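Local atomic coordinates of ulvan Lyase-PL25 (Pseudoalteromonas sp. PLSV, PDB entry 5UAM), a protein that degrades ulvan, the sulfated cell-wall polysaccharide of green seaweeds, as a polysaccharide lyase of family 25. Residues A[219-224]-A[235-240]; A[259-264]-A[304-309]. All blocks are in the same frame, centred on the assembly; numbering follows the deposited sequence.

Interaction 1 of 2, residues A[219-224]-A[235-240]; sequences DSWYAW and VSYDYH. With ZN (zinc ion), chain D; PO4 (phosphate ion), chain E.
Trp221 and Tyr239 meet edge-to-face: the Tyr239 edge is directed at the six-membered ring of Trp221, with centroids 5.1 Å apart and planes at 73°. Tyr239 CD1 lies over that indole face, displaced toward the rim. On the same side of the hairpin, Tyr237 runs beside Trp221 and makes an offset edge-to-face pair with it, Trp221 CE3 and Tyr237 CD2 approaching to 3.5 Å. CG of Tyr237 sits between the backbone N and the carbonyl carbon (chi1 48°), on the face that holds Trp221. The third member of the cluster, Tyr239, finishes in a hydrogen bond of 2.5 Å from its OH to Asp219 OD1, received on the anti side of the carboxylate. Lys210 and Arg287 form salt bridges with that carboxylate.

The other face carries the site residues. Tyr222 and His240 lie side by side, Tyr222 CE1 being 3.7 Å from His240 CB. Tyr222, which probably binds substrate, donates from OH to O2 of a phosphate (2.6 Å), probably from the crystallisation liquor and also hydrogen-bonded to His99, His119, His184 and Arg180. His240 NE2 binds the zinc at 2.0 Å, together with His184, Cys242 and His254, while its ND1 pairs with Glu257 O.

Between the two faces runs an antiparallel ladder in which His240 N to Ser220 O (2.8 Å) is firm but the return bond is weak. Strand 204-211 flanks 219-224, and strand 258-267 flanks 235-240. Helix 287-293 covers the aromatic face, and strand 303-311 packs against Trp224, Ser236 and Asp238.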
ATOM      1  N   ASP A 219     -20.591  -4.611   6.626  1.00 20.51           N
ATOM      2  CA  ASP A 219     -19.378  -3.956   7.095  1.00 20.14           C
ATOM      3  C   ASP A 219     -18.186  -4.479   6.298  1.00 18.13           C
ATOM      4  O   ASP A 219     -17.981  -5.690   6.183  1.00 19.22           O
ATOM      5  CB  ASP A 219     -19.115  -4.256   8.573  1.00 19.11           C
ATOM      6  CG  ASP A 219     -20.138  -3.656   9.524  1.00 19.92           C
ATOM      7  OD1 ASP A 219     -20.829  -2.656   9.211  1.00 21.36           O
ATOM      8  OD2 ASP A 219     -20.215  -4.204  10.646  1.00 22.03           O
ATOM      9  N   SER A 220     -17.383  -3.558   5.776  1.00 15.93           N
ATOM     10  CA  SER A 220     -16.214  -3.862   4.965  1.00 14.60           C
ATOM     11  C   SER A 220     -15.149  -2.832   5.301  1.00 15.28           C
ATOM     12  O   SER A 220     -15.453  -1.760   5.830  1.00 15.94           O
ATOM     13  CB  SER A 220     -16.618  -3.818   3.488  1.00 16.86           C
ATOM     14  OG  SER A 220     -15.590  -4.201   2.606  1.00 17.39           O
ATOM     15  N   TRP A 221     -13.889  -3.162   4.995  1.00 15.16           N
ATOM     16  CA  TRP A 221     -12.774  -2.364   5.497  1.00 14.24           C
ATOM     17  C   TRP A 221     -11.642  -2.270   4.483  1.00 13.26           C
ATOM     18  O   TRP A 221     -11.497  -3.115   3.604  1.00 14.30           O
ATOM     19  CB  TRP A 221     -12.177  -3.008   6.749  1.00 15.69           C
ATOM     20  CG  TRP A 221     -13.156  -3.205   7.857  1.00 13.85           C
ATOM     21  CD1 TRP A 221     -13.848  -4.363   8.177  1.00 15.89           C
ATOM     22  CD2 TRP A 221     -13.544  -2.229   8.829  1.00 13.74           C
ATOM     23  NE1 TRP A 221     -14.629  -4.145   9.281  1.00 16.15           N
ATOM     24  CE2 TRP A 221     -14.466  -2.845   9.701  1.00 14.17           C
ATOM     25  CE3 TRP A 221     -13.194  -0.892   9.052  1.00 15.55           C
ATOM     26  CZ2 TRP A 221     -15.038  -2.169  10.774  1.00 16.07           C
ATOM     27  CZ3 TRP A 221     -13.770  -0.217  10.111  1.00 15.95           C
ATOM     28  CH2 TRP A 221     -14.683  -0.853  10.962  1.00 16.64           C
ATOM     29  N   TYR A 222     -10.789  -1.261   4.694  1.00 13.47           N
ATOM     30  CA  TYR A 222      -9.498  -1.180   4.013  1.00 12.40           C
ATOM     31  C   TYR A 222      -8.455  -0.754   5.035  1.00 12.96           C
ATOM     32  O   TYR A 222      -8.634   0.253   5.726  1.00 14.59           O
ATOM     33  CB  TYR A 222      -9.531  -0.158   2.867  1.00 13.99           C
ATOM     34  CG  TYR A 222     -10.400  -0.599   1.713  1.00 13.45           C
ATOM     35  CD1 TYR A 222     -11.760  -0.289   1.700  1.00 14.43           C
ATOM     36  CD2 TYR A 222      -9.888  -1.324   0.648  1.00 12.85           C
ATOM     37  CE1 TYR A 222     -12.579  -0.705   0.665  1.00 12.73           C
ATOM     38  CE2 TYR A 222     -10.685  -1.744  -0.380  1.00 12.93           C
ATOM     39  CZ  TYR A 222     -12.045  -1.403  -0.394  1.00 12.42           C
ATOM     40  OH  TYR A 222     -12.858  -1.820  -1.420  1.00 15.52           O
ATOM     41  N   ALA A 223      -7.368  -1.514   5.132  1.00 12.50           N
ATOM     42  CA  ALA A 223      -6.376  -1.300   6.179  1.00 12.67           C
ATOM     43  C   ALA A 223      -4.987  -1.125   5.584  1.00 12.03           C
ATOM     44  O   ALA A 223      -4.683  -1.622   4.501  1.00 12.52           O
ATOM     45  CB  ALA A 223      -6.355  -2.491   7.157  1.00 13.78           C
ATOM     46  N   TRP A 224      -4.144  -0.414   6.324  1.00 11.98           N
ATOM     47  CA  TRP A 224      -2.728  -0.258   6.038  1.00 11.27           C
ATOM     48  C   TRP A 224      -1.973  -0.551   7.323  1.00 12.53           C
ATOM     49  O   TRP A 224      -2.156   0.145   8.340  1.00 12.24           O
ATOM     50  CB  TRP A 224      -2.421   1.152   5.549  1.00 11.21           C
ATOM     51  CG  TRP A 224      -1.084   1.348   4.890  1.00 12.35           C
ATOM     52  CD1 TRP A 224      -0.825   1.320   3.547  1.00 12.75           C
ATOM     53  CD2 TRP A 224       0.172   1.613   5.530  1.00 11.25           C
ATOM     54  NE1 TRP A 224       0.499   1.570   3.311  1.00 12.47           N
ATOM     55  CE2 TRP A 224       1.133   1.756   4.515  1.00 12.06           C
ATOM     56  CE3 TRP A 224       0.575   1.762   6.862  1.00 12.96           C
ATOM     57  CZ2 TRP A 224       2.469   2.020   4.791  1.00 13.53           C
ATOM     58  CZ3 TRP A 224       1.907   2.025   7.117  1.00 13.24           C
ATOM     59  CH2 TRP A 224       2.821   2.147   6.108  1.00 14.22           C
ATOM     60  N   VAL A 235      -1.802  -0.018  12.607  1.00 12.96           N
ATOM     61  CA  VAL A 235      -2.755  -0.231  11.523  1.00 14.22           C
ATOM     62  C   VAL A 235      -3.724   0.949  11.468  1.00 13.66           C
ATOM     63  O   VAL A 235      -4.413   1.226  12.457  1.00 13.56           O
ATOM     64  CB  VAL A 235      -3.531  -1.546  11.691  1.00 14.39           C
ATOM     65  CG1 VAL A 235      -4.427  -1.797  10.475  1.00 16.98           C
ATOM     66  CG2 VAL A 235      -2.558  -2.714  11.921  1.00 16.09           C
ATOM     67  N   SER A 236      -3.813   1.608  10.304  1.00 12.53           N
ATOM     68  CA  SER A 236      -4.842   2.601  10.057  1.00 12.84           C
ATOM     69  C   SER A 236      -5.814   2.030   9.042  1.00 13.44           C
ATOM     70  O   SER A 236      -5.446   1.223   8.186  1.00 15.74           O
ATOM     71  CB  SER A 236      -4.273   3.930   9.575  1.00 14.65           C
ATOM     72  OG  SER A 236      -3.519   3.743   8.396  1.00 15.47           O
ATOM     73  N   TYR A 237      -7.070   2.423   9.147  1.00 12.66           N
ATOM     74  CA  TYR A 237      -8.057   1.801   8.279  1.00 13.77           C
ATOM     75  C   TYR A 237      -9.250   2.722   8.096  1.00 14.38           C
ATOM     76  O   TYR A 237      -9.546   3.543   8.953  1.00 13.88           O
ATOM     77  CB  TYR A 237      -8.507   0.436   8.808  1.00 14.48           C
ATOM     78  CG  TYR A 237      -8.900   0.308  10.272  1.00 12.86           C
ATOM     79  CD1 TYR A 237      -7.932   0.240  11.278  1.00 14.57           C
ATOM     80  CD2 TYR A 237     -10.228   0.140  10.635  1.00 14.64           C
ATOM     81  CE1 TYR A 237      -8.285   0.043  12.584  1.00 15.16           C
ATOM     82  CE2 TYR A 237     -10.586  -0.057  11.943  1.00 15.28           C
ATOM     83  CZ  TYR A 237      -9.611  -0.114  12.923  1.00 15.14           C
ATOM     84  OH  TYR A 237      -9.983  -0.343  14.236  1.00 16.06           O
ATOM     85  N   ASP A 238      -9.910   2.593   6.946  1.00 14.13           N
ATOM     86  CA  ASP A 238     -11.204   3.240   6.735  1.00 15.23           C
ATOM     87  C   ASP A 238     -12.287   2.187   6.533  1.00 14.67           C
ATOM     88  O   ASP A 238     -12.015   0.999   6.328  1.00 14.57           O
ATOM     89  CB  ASP A 238     -11.196   4.331   5.630  1.00 14.48           C
ATOM     90  CG  ASP A 238     -10.916   3.813   4.210  1.00 15.87           C
ATOM     91  OD1 ASP A 238     -10.256   2.786   4.014  1.00 16.28           O
ATOM     92  OD2 ASP A 238     -11.347   4.508   3.249  1.00 16.71           O
ATOM     93  N   TYR A 239     -13.528   2.647   6.647  1.00 15.77           N
ATOM     94  CA  TYR A 239     -14.703   1.786   6.596  1.00 15.46           C
ATOM     95  C   TYR A 239     -15.413   1.908   5.254  1.00 15.47           C
ATOM     96  O   TYR A 239     -15.679   3.020   4.790  1.00 17.20           O
ATOM     97  CB  TYR A 239     -15.659   2.145   7.723  1.00 16.43           C
ATOM     98  CG  TYR A 239     -16.961   1.376   7.685  1.00 16.74           C
ATOM     99  CD1 TYR A 239     -17.035   0.088   8.163  1.00 18.89           C
ATOM    100  CD2 TYR A 239     -18.125   1.969   7.213  1.00 18.80           C
ATOM    101  CE1 TYR A 239     -18.223  -0.608   8.142  1.00 20.20           C
ATOM    102  CE2 TYR A 239     -19.329   1.277   7.191  1.00 20.42           C
ATOM    103  CZ  TYR A 239     -19.369  -0.014   7.666  1.00 19.07           C
ATOM    104  OH  TYR A 239     -20.560  -0.691   7.646  1.00 20.98           O
ATOM    105  N   HIS A 240     -15.732   0.768   4.653  1.00 17.05           N
ATOM    106  CA  HIS A 240     -16.492   0.694   3.409  1.00 16.50           C
ATOM    107  C   HIS A 240     -17.927   0.271   3.732  1.00 19.34           C
ATOM    108  O   HIS A 240     -18.154  -0.802   4.310  1.00 18.82           O
ATOM    109  CB  HIS A 240     -15.805  -0.291   2.454  1.00 15.91           C
ATOM    110  CG  HIS A 240     -16.609  -0.652   1.244  1.00 17.86           C
ATOM    111  ND1 HIS A 240     -17.231   0.285   0.447  1.00 18.44           N
ATOM    112  CD2 HIS A 240     -16.873  -1.855   0.686  1.00 17.90           C
ATOM    113  CE1 HIS A 240     -17.855  -0.331  -0.544  1.00 19.95           C
ATOM    114  NE2 HIS A 240     -17.642  -1.632  -0.430  1.00 18.10           N
TER
HETATM  115 ZN    ZN D 502     -18.418  -3.236  -1.427  1.00 20.80          ZN
HETATM  116  P   PO4 E 503     -11.575  -3.664  -4.451  1.00 17.21           P
HETATM  117  O1  PO4 E 503     -12.958  -3.386  -5.004  1.00 23.07           O
HETATM  118  O2  PO4 E 503     -11.532  -3.384  -3.005  1.00 16.54           O
HETATM  119  O3  PO4 E 503     -10.656  -2.722  -5.192  1.00 22.87           O
HETATM  120  O4  PO4 E 503     -11.256  -5.133  -4.708  1.00 20.10           O

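Interaction 2 of 2, residues A[259-264]-A[304-309]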
ATOM      1  N   HIS A 259     -15.789   5.842   4.462  1.00 15.78           N
ATOM      2  CA  HIS A 259     -15.701   7.007   5.326  1.00 15.68           C
ATOM      3  C   HIS A 259     -14.745   6.743   6.474  1.00 17.14           C
ATOM      4  O   HIS A 259     -14.513   5.598   6.869  1.00 16.43           O
ATOM      5  CB  HIS A 259     -17.031   7.355   5.978  1.00 17.57           C
ATOM      6  CG  HIS A 259     -18.141   7.561   5.010  1.00 19.03           C
ATOM      7  ND1 HIS A 259     -18.236   8.676   4.207  1.00 20.95           N
ATOM      8  CD2 HIS A 259     -19.215   6.790   4.722  1.00 22.06           C
ATOM      9  CE1 HIS A 259     -19.311   8.570   3.445  1.00 25.02           C
ATOM     10  NE2 HIS A 259     -19.923   7.436   3.742  1.00 22.03           N
ATOM     11  N   ASP A 260     -14.256   7.849   7.031  1.00 16.02           N
ATOM     12  CA  ASP A 260     -13.597   7.920   8.337  1.00 15.72           C
ATOM     13  C   ASP A 260     -12.225   7.266   8.326  1.00 15.43           C
ATOM     14  O   ASP A 260     -11.803   6.674   7.325  1.00 18.56           O
ATOM     15  CB  ASP A 260     -14.494   7.336   9.441  1.00 15.46           C
ATOM     16  CG  ASP A 260     -15.865   7.996   9.487  1.00 17.50           C
ATOM     17  OD1 ASP A 260     -16.017   9.173   9.071  1.00 18.12           O
ATOM     18  OD2 ASP A 260     -16.825   7.334   9.961  1.00 22.50           O
ATOM     19  N   VAL A 261     -11.480   7.432   9.412  1.00 14.39           N
ATOM     20  CA  VAL A 261     -10.213   6.733   9.563  1.00 15.24           C
ATOM     21  C   VAL A 261     -10.041   6.359  11.024  1.00 14.08           C
ATOM     22  O   VAL A 261     -10.424   7.116  11.921  1.00 15.46           O
ATOM     23  CB  VAL A 261      -9.014   7.518   8.959  1.00 15.22           C
ATOM     24  CG1 VAL A 261      -8.654   8.736   9.783  1.00 17.30           C
ATOM     25  CG2 VAL A 261      -7.804   6.608   8.780  1.00 15.04           C
ATOM     26  N   TYR A 262      -9.492   5.169  11.235  1.00 14.34           N
ATOM     27  CA  TYR A 262      -9.353   4.529  12.527  1.00 14.90           C
ATOM     28  C   TYR A 262      -7.899   4.102  12.703  1.00 13.78           C
ATOM     29  O   TYR A 262      -7.142   3.993  11.729  1.00 13.07           O
ATOM     30  CB  TYR A 262     -10.204   3.268  12.571  1.00 15.94           C
ATOM     31  CG  TYR A 262     -11.690   3.419  12.290  1.00 15.68           C
ATOM     32  CD1 TYR A 262     -12.167   3.535  10.992  1.00 14.74           C
ATOM     33  CD2 TYR A 262     -12.604   3.369  13.317  1.00 16.00           C
ATOM     34  CE1 TYR A 262     -13.513   3.632  10.736  1.00 15.94           C
ATOM     35  CE2 TYR A 262     -13.958   3.455  13.072  1.00 18.97           C
ATOM     36  CZ  TYR A 262     -14.405   3.563  11.774  1.00 16.99           C
ATOM     37  OH  TYR A 262     -15.758   3.659  11.506  1.00 22.15           O
ATOM     38  N   PHE A 263      -7.530   3.805  13.954  1.00 14.19           N
ATOM     39  CA  PHE A 263      -6.161   3.436  14.307  1.00 13.85           C
ATOM     40  C   PHE A 263      -6.136   2.404  15.431  1.00 13.00           C
ATOM     41  O   PHE A 263      -6.841   2.549  16.422  1.00 14.46           O
ATOM     42  CB  PHE A 263      -5.378   4.660  14.793  1.00 13.83           C
ATOM     43  CG  PHE A 263      -3.975   4.348  15.191  1.00 14.73           C
ATOM     44  CD1 PHE A 263      -2.966   4.314  14.245  1.00 14.28           C
ATOM     45  CD2 PHE A 263      -3.667   4.033  16.508  1.00 15.85           C
ATOM     46  CE1 PHE A 263      -1.678   3.975  14.622  1.00 16.11           C
ATOM     47  CE2 PHE A 263      -2.394   3.692  16.854  1.00 15.17           C
ATOM     48  CZ  PHE A 263      -1.404   3.668  15.920  1.00 15.89           C
ATOM     49  N   MET A 264      -5.277   1.394  15.296  1.00 14.58           N
ATOM     50  CA  MET A 264      -5.001   0.504  16.410  1.00 15.50           C
ATOM     51  C   MET A 264      -3.598  -0.070  16.272  1.00 12.92           C
ATOM     52  O   MET A 264      -2.963   0.036  15.224  1.00 13.81           O
ATOM     53  CB  MET A 264      -6.068  -0.595  16.536  1.00 15.76           C
ATOM     54  CG  MET A 264      -6.165  -1.515  15.352  1.00 14.17           C
ATOM     55  SD  MET A 264      -7.751  -2.384  15.475  1.00 16.81           S
ATOM     56  CE  MET A 264      -7.679  -3.456  14.036  1.00 16.88           C
ATOM     57  N   THR A 304     -13.665   8.403   1.458  1.00 15.46           N
ATOM     58  CA  THR A 304     -12.250   8.219   1.756  1.00 14.39           C
ATOM     59  C   THR A 304     -11.582   7.186   0.859  1.00 14.15           C
ATOM     60  O   THR A 304     -12.221   6.354   0.204  1.00 15.82           O
ATOM     61  CB  THR A 304     -12.050   7.810   3.221  1.00 16.85           C
ATOM     62  OG1 THR A 304     -12.918   6.712   3.516  1.00 16.42           O
ATOM     63  CG2 THR A 304     -12.368   8.986   4.131  1.00 16.17           C
ATOM     64  N   PHE A 305     -10.263   7.277   0.837  1.00 14.91           N
ATOM     65  CA  PHE A 305      -9.395   6.272   0.248  1.00 14.73           C
ATOM     66  C   PHE A 305      -8.185   6.249   1.154  1.00 14.59           C
ATOM     67  O   PHE A 305      -7.564   7.289   1.392  1.00 15.11           O
ATOM     68  CB  PHE A 305      -9.002   6.653  -1.189  1.00 14.97           C
ATOM     69  CG  PHE A 305      -8.160   5.618  -1.897  1.00 13.36           C
ATOM     70  CD1 PHE A 305      -8.749   4.512  -2.477  1.00 15.05           C
ATOM     71  CD2 PHE A 305      -6.786   5.776  -1.995  1.00 15.20           C
ATOM     72  CE1 PHE A 305      -7.965   3.566  -3.134  1.00 17.93           C
ATOM     73  CE2 PHE A 305      -6.023   4.841  -2.651  1.00 15.41           C
ATOM     74  CZ  PHE A 305      -6.614   3.755  -3.210  1.00 15.13           C
ATOM     75  N   ASN A 306      -7.907   5.098   1.733  1.00 14.88           N
ATOM     76  CA  ASN A 306      -6.948   5.036   2.816  1.00 15.16           C
ATOM     77  C   ASN A 306      -5.535   5.393   2.351  1.00 15.36           C
ATOM     78  O   ASN A 306      -5.168   5.274   1.169  1.00 15.04           O
ATOM     79  CB  ASN A 306      -6.978   3.649   3.452  1.00 13.99           C
ATOM     80  CG  ASN A 306      -6.419   3.636   4.830  1.00 15.95           C
ATOM     81  OD1 ASN A 306      -6.518   4.604   5.562  1.00 19.61           O
ATOM     82  ND2 ASN A 306      -5.826   2.508   5.202  1.00 15.50           N
ATOM     83  N   GLY A 307      -4.737   5.841   3.314  1.00 14.49           N
ATOM     84  CA  GLY A 307      -3.351   6.197   3.105  1.00 13.03           C
ATOM     85  C   GLY A 307      -2.454   5.317   3.936  1.00 14.84           C
ATOM     86  O   GLY A 307      -2.412   4.118   3.691  1.00 15.90           O
ATOM     87  N   SER A 308      -1.735   5.880   4.903  1.00 12.15           N
ATOM     88  CA  SER A 308      -0.725   5.150   5.655  1.00 11.83           C
ATOM     89  C   SER A 308      -0.613   5.786   7.031  1.00 11.91           C
ATOM     90  O   SER A 308      -1.223   6.817   7.317  1.00 12.99           O
ATOM     91  CB  SER A 308       0.622   5.213   4.945  1.00 12.81           C
ATOM     92  OG  SER A 308       0.968   6.592   4.782  1.00 13.44           O
ATOM     93  N   THR A 309       0.178   5.157   7.894  1.00 11.66           N
ATOM     94  CA  THR A 309       0.359   5.649   9.256  1.00 11.81           C
ATOM     95  C   THR A 309       1.792   5.412   9.709  1.00 11.50           C
ATOM     96  O   THR A 309       2.408   4.406   9.365  1.00 12.26           O
ATOM     97  CB  THR A 309      -0.675   5.006  10.215  1.00 12.99           C
ATOM     98  OG1 THR A 309      -0.493   5.494  11.547  1.00 14.25           O
ATOM     99  CG2 THR A 309      -0.560   3.504  10.244  1.00 13.44           C
TER
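The Phe263 ring is approached at its edge, near its plane, by Thr309 OG1, which stands 3.6 Å from Phe263 CE1. CG of Phe263 is anti to the backbone N (chi1 179°), and the Phe263 and Thr309 side chains cross at about a right angle. Thr309 OG1 has its polar partner in His318 O, and the Phe263 side chain also touches Ile234 and Pro317. A second flat group in the contact is the carboxamide of Asn306: its OD1 lies 4.0 Å from Val261 CG2, while its ND2 is hydrogen-bonded to Ser236 O.

The segments run in nearly the same direction, 21° apart, with axes 7.0 Å from each other at closest approach. That separation, and the absence of backbone pairing between them, mark a meeting of two sheets, consistent with neighbouring blades of the beta-propeller: strand 303-311 is the first strand of a four-stranded antiparallel sheet. Gly307 and Ser308 form a classic beta bulge against strand 317-324 of that sheet.

At the other end Thr304 points at the backbone of 259-264. Its CG2 packs 3.6 Å from Asp260 N; OG1 lies 3.1 Å from His259 N, but the angle is too poor for a hydrogen bond, and this hydroxyl is hydrogen-bonded to Asp238 OD2 instead. Asp260 O is buried here with no polar partner in the model, whereas Asp260 OD1 accepts from Thr299 N.

In the fold
Interaction 1 is the buried core of a hairpin, covering 668 Å² through a backbone ladder and aromatic side chains; interaction 2 is partly buried, covers 216 Å² and rests on sparse side-chain contacts between sheets. Their centres lie about 6 Å apart. Strands 232-243 and 258-267 are neighbours in one sheet, joined by a probable hydrogen bond between Tyr262 N and Tyr237 O (2.8 Å), so interaction 1 lies within the sheet and interaction 2 extends from it to the next. Thr304 of interaction 2 reaches Asp238 of interaction 1, linking the two. Zinc and phosphate are bound directly in interaction 1, whereas interaction 2 stays a shell further out, Asn306 being about 5 Å from Tyr222 between side chains.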